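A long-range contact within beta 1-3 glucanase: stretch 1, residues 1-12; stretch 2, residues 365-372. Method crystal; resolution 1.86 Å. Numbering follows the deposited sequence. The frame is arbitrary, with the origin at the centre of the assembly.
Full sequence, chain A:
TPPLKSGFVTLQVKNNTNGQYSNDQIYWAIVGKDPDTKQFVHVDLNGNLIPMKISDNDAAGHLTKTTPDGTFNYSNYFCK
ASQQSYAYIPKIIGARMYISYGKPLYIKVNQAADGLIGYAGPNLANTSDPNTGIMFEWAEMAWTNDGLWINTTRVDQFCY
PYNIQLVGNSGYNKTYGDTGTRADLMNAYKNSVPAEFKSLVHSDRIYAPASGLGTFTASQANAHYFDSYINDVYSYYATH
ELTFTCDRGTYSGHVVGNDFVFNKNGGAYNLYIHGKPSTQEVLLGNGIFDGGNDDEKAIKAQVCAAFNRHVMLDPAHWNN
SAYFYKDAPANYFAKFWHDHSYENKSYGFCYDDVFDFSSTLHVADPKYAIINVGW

Stretch 1 (1-12) TPPLKSGFVTLQ
Stretch 2 (365-372) DPKYAIIN

The two ends of the chain meet as neighbouring parallel β-strands, joined by backbone hydrogen bonds and flanked by apolar side chains, with a proline packed on a tyrosine ring. Strand 9-12 runs beside strand 366-372, their N-to-C directions 15° apart and their axes 4.7 Å apart at closest approach. The contact buries 594 Å², both sides summed.

The register pairs T10 with Y368, L11 with A369 and Q12 with I370, at CA-CA distances of 4.7, 4.9 and 4.7 Å. Three hydrogen bonds fix it. A369 N donates to T10 O at 2.9 Å, Q12 N to A369 O at 2.8 Å, and I371 N to Q12 O at 2.7 Å. All are nearly straight, with angles of 162° to 175° at the hydrogen. A369 and Q12 thus each use both N and O across the pair, as parallel strands do. Two CA-H...O contacts add to the ladder: L11 CA to A369 O at 3.5 Å and I370 CA to Q12 O at 3.4 Å.

Stretch 1 is extended through most of its length. A type II turn from K5 to F8 interrupts it, closed by F8 N to K5 O at 3.1 Å. G7 sits there at phi/psi 94/2, where a CB would jam against the carbonyl O of S6. In stretch 2, K367 departs from extended geometry at -107/-59. Here the direct ladder gives way to water: the O of water 1 lies 2.6 Å from both F8 O and K367 O and bridges them by hydrogen bonds.

T10, Y368, Q12 and I370 share one face of the sheet. Y368 takes chi1 p and chi2 -94°. P2 lies over its ring, with P2 CD 3.7 Å from the ring centroid and 14° off the normal. The flat aromatic face suits the proline CH groups, and P2 CG comes 3.5 Å from Y368 CD2. P2 CG also lies 4.1 Å from I370 CD1. I370, chi1 m and chi2 m, brings CD1 to 3.5 Å from Q12 CB. Q12 is t, p, with chi3 59°; its aliphatic CB packs here while the end of the side chain leads away. T10 is m, and its OG1 donates to P3 O at 2.6 Å, tying the N-terminal segment back to the strand.

L4, m and t, places CD2 4.0 Å from Y368 CB. Its CD1 lies 3.6 Å from CE of K367, whose chi angles are all t. The lysine thus offers its aliphatic chain to the leucine.

L11 and A369 occupy the other face. L11, m and t, sets CD2 3.9 Å from A369 CB. L11 CB is 4.3 Å from CD1 of I371, which is also m and t. These three residues are buried, and their wholly apolar side chains suit that setting. V9, chi1 t, is buried too; its CG2 meets P366 CG at 3.6 Å, extending the apolar packing towards the start of the paired strands.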

# COMPACT_ATOMS: atom_id res chain seq x y z
N THR A 1 10.86 19.23 -17.20
CA THR A 1 10.36 19.64 -15.89
C THR A 1 8.90 20.09 -15.93
O THR A 1 8.54 20.98 -16.70
CB THR A 1 11.19 20.78 -15.30
OG1 THR A 1 12.51 20.31 -15.04
CG2 THR A 1 10.56 21.28 -14.00
N PRO A 2 8.05 19.47 -15.10
CA PRO A 2 6.66 19.91 -14.97
C PRO A 2 6.56 21.34 -14.42
O PRO A 2 7.53 21.84 -13.85
CB PRO A 2 6.06 18.89 -13.98
CG PRO A 2 7.20 18.16 -13.40
CD PRO A 2 8.31 18.22 -14.39
N PRO A 3 5.40 21.98 -14.60
CA PRO A 3 5.18 23.32 -14.08
C PRO A 3 5.27 23.34 -12.56
O PRO A 3 4.71 22.46 -11.90
CB PRO A 3 3.77 23.66 -14.55
CG PRO A 3 3.12 22.35 -14.79
CD PRO A 3 4.20 21.45 -15.28
N LEU A 4 5.97 24.33 -12.02
CA LEU A 4 6.17 24.40 -10.58
C LEU A 4 5.55 25.66 -10.00
O LEU A 4 5.40 26.67 -10.68
CB LEU A 4 7.66 24.35 -10.25
CG LEU A 4 8.36 23.18 -10.95
CD1 LEU A 4 9.86 23.32 -10.89
CD2 LEU A 4 7.91 21.85 -10.33
N LYS A 5 5.17 25.58 -8.74
CA LYS A 5 4.66 26.73 -8.01
C LYS A 5 5.46 26.85 -6.74
O LYS A 5 5.67 25.86 -6.06
CB LYS A 5 3.18 26.60 -7.69
CG LYS A 5 2.28 27.25 -8.71
CD LYS A 5 0.83 26.80 -8.56
CE LYS A 5 0.29 27.07 -7.18
NZ LYS A 5 -1.20 27.03 -7.20
N SER A 6 5.93 28.05 -6.43
CA SER A 6 6.65 28.25 -5.19
C SER A 6 5.76 27.81 -4.03
O SER A 6 4.61 28.23 -3.92
CB SER A 6 7.07 29.72 -5.03
OG SER A 6 8.01 29.84 -3.97
N GLY A 7 6.29 26.93 -3.18
CA GLY A 7 5.57 26.49 -2.00
C GLY A 7 4.78 25.21 -2.19
O GLY A 7 4.09 24.77 -1.28
N PHE A 8 4.87 24.63 -3.38
CA PHE A 8 4.14 23.41 -3.71
C PHE A 8 5.06 22.35 -4.28
O PHE A 8 6.19 22.65 -4.67
CB PHE A 8 3.03 23.69 -4.73
CG PHE A 8 1.92 24.53 -4.19
CD1 PHE A 8 2.07 25.91 -4.06
CD2 PHE A 8 0.73 23.95 -3.79
CE1 PHE A 8 1.05 26.70 -3.56
CE2 PHE A 8 -0.31 24.73 -3.29
CZ PHE A 8 -0.15 26.11 -3.17
N VAL A 9 4.59 21.11 -4.30
CA VAL A 9 5.22 20.05 -5.07
C VAL A 9 4.29 19.71 -6.24
O VAL A 9 3.07 19.67 -6.08
CB VAL A 9 5.49 18.78 -4.23
CG1 VAL A 9 5.92 17.61 -5.11
CG2 VAL A 9 6.54 19.06 -3.15
N THR A 10 4.86 19.50 -7.41
CA THR A 10 4.04 19.10 -8.55
C THR A 10 4.13 17.59 -8.75
O THR A 10 5.21 17.01 -8.70
CB THR A 10 4.48 19.83 -9.83
OG1 THR A 10 4.36 21.25 -9.62
CG2 THR A 10 3.61 19.42 -11.02
N LEU A 11 2.97 16.97 -8.96
CA LEU A 11 2.88 15.57 -9.34
C LEU A 11 2.42 15.48 -10.80
O LEU A 11 1.28 15.80 -11.13
CB LEU A 11 1.91 14.85 -8.41
CG LEU A 11 2.18 15.06 -6.92
CD1 LEU A 11 1.09 14.41 -6.11
CD2 LEU A 11 3.56 14.51 -6.51
N GLN A 12 3.32 15.06 -11.69
CA GLN A 12 3.03 15.04 -13.12
C GLN A 12 2.61 13.64 -13.56
O GLN A 12 3.37 12.70 -13.38
CB GLN A 12 4.26 15.49 -13.92
CG GLN A 12 4.12 15.35 -15.43
CD GLN A 12 3.19 16.41 -16.01
OE1 GLN A 12 3.44 17.61 -15.88
NE2 GLN A 12 2.10 15.97 -16.62
N ASP A 365 13.51 17.76 0.73
CA ASP A 365 13.24 18.96 -0.06
C ASP A 365 12.71 18.64 -1.46
O ASP A 365 13.39 18.85 -2.45
CB ASP A 365 14.52 19.82 -0.16
CG ASP A 365 15.70 19.06 -0.80
OD1 ASP A 365 15.73 17.81 -0.74
OD2 ASP A 365 16.59 19.74 -1.36
N PRO A 366 11.48 18.13 -1.53
CA PRO A 366 10.92 17.66 -2.80
C PRO A 366 10.66 18.81 -3.78
O PRO A 366 10.25 19.89 -3.36
CB PRO A 366 9.60 17.00 -2.37
CG PRO A 366 9.22 17.74 -1.14
CD PRO A 366 10.51 18.04 -0.43
N LYS A 367 10.91 18.55 -5.07
CA LYS A 367 10.62 19.50 -6.14
C LYS A 367 9.41 19.04 -6.94
O LYS A 367 8.40 19.75 -7.04
CB LYS A 367 11.83 19.64 -7.06
CG LYS A 367 11.75 20.76 -8.08
CD LYS A 367 13.01 20.76 -8.92
CE LYS A 367 13.06 21.93 -9.89
NZ LYS A 367 14.46 22.14 -10.37
N TYR A 368 9.50 17.84 -7.51
CA TYR A 368 8.36 17.27 -8.21
C TYR A 368 8.49 15.75 -8.31
O TYR A 368 9.56 15.19 -8.08
CB TYR A 368 8.22 17.88 -9.62
CG TYR A 368 9.35 17.54 -10.57
CD1 TYR A 368 10.45 18.39 -10.73
CD2 TYR A 368 9.32 16.37 -11.34
CE1 TYR A 368 11.47 18.08 -11.59
CE2 TYR A 368 10.36 16.05 -12.20
CZ TYR A 368 11.43 16.92 -12.33
OH TYR A 368 12.46 16.61 -13.19
N ALA A 369 7.38 15.10 -8.67
CA ALA A 369 7.40 13.68 -9.00
C ALA A 369 6.70 13.43 -10.32
O ALA A 369 5.75 14.14 -10.68
CB ALA A 369 6.75 12.83 -7.88
N ILE A 370 7.19 12.45 -11.07
CA ILE A 370 6.50 11.98 -12.27
C ILE A 370 5.80 10.66 -11.97
O ILE A 370 6.44 9.72 -11.50
CB ILE A 370 7.46 11.74 -13.46
CG1 ILE A 370 8.31 12.98 -13.79
CG2 ILE A 370 6.67 11.23 -14.67
CD1 ILE A 370 7.52 14.17 -14.23
N ILE A 371 4.50 10.58 -12.25
CA ILE A 371 3.81 9.32 -12.06
C ILE A 371 3.56 8.70 -13.43
O ILE A 371 2.73 9.16 -14.21
CB ILE A 371 2.53 9.50 -11.26
CG1 ILE A 371 2.89 10.21 -9.95
CG2 ILE A 371 1.88 8.14 -10.96
CD1 ILE A 371 1.70 10.66 -9.14
N ASN A 372 4.36 7.68 -13.70
CA ASN A 372 4.36 6.99 -14.98
C ASN A 372 3.35 5.87 -14.99
O ASN A 372 3.58 4.84 -14.38
CB ASN A 372 5.75 6.42 -15.26
CG ASN A 372 6.78 7.50 -15.50
OD1 ASN A 372 6.70 8.25 -16.48
ND2 ASN A 372 7.75 7.59 -14.61
O HOH W 1 8.14 22.23 -6.38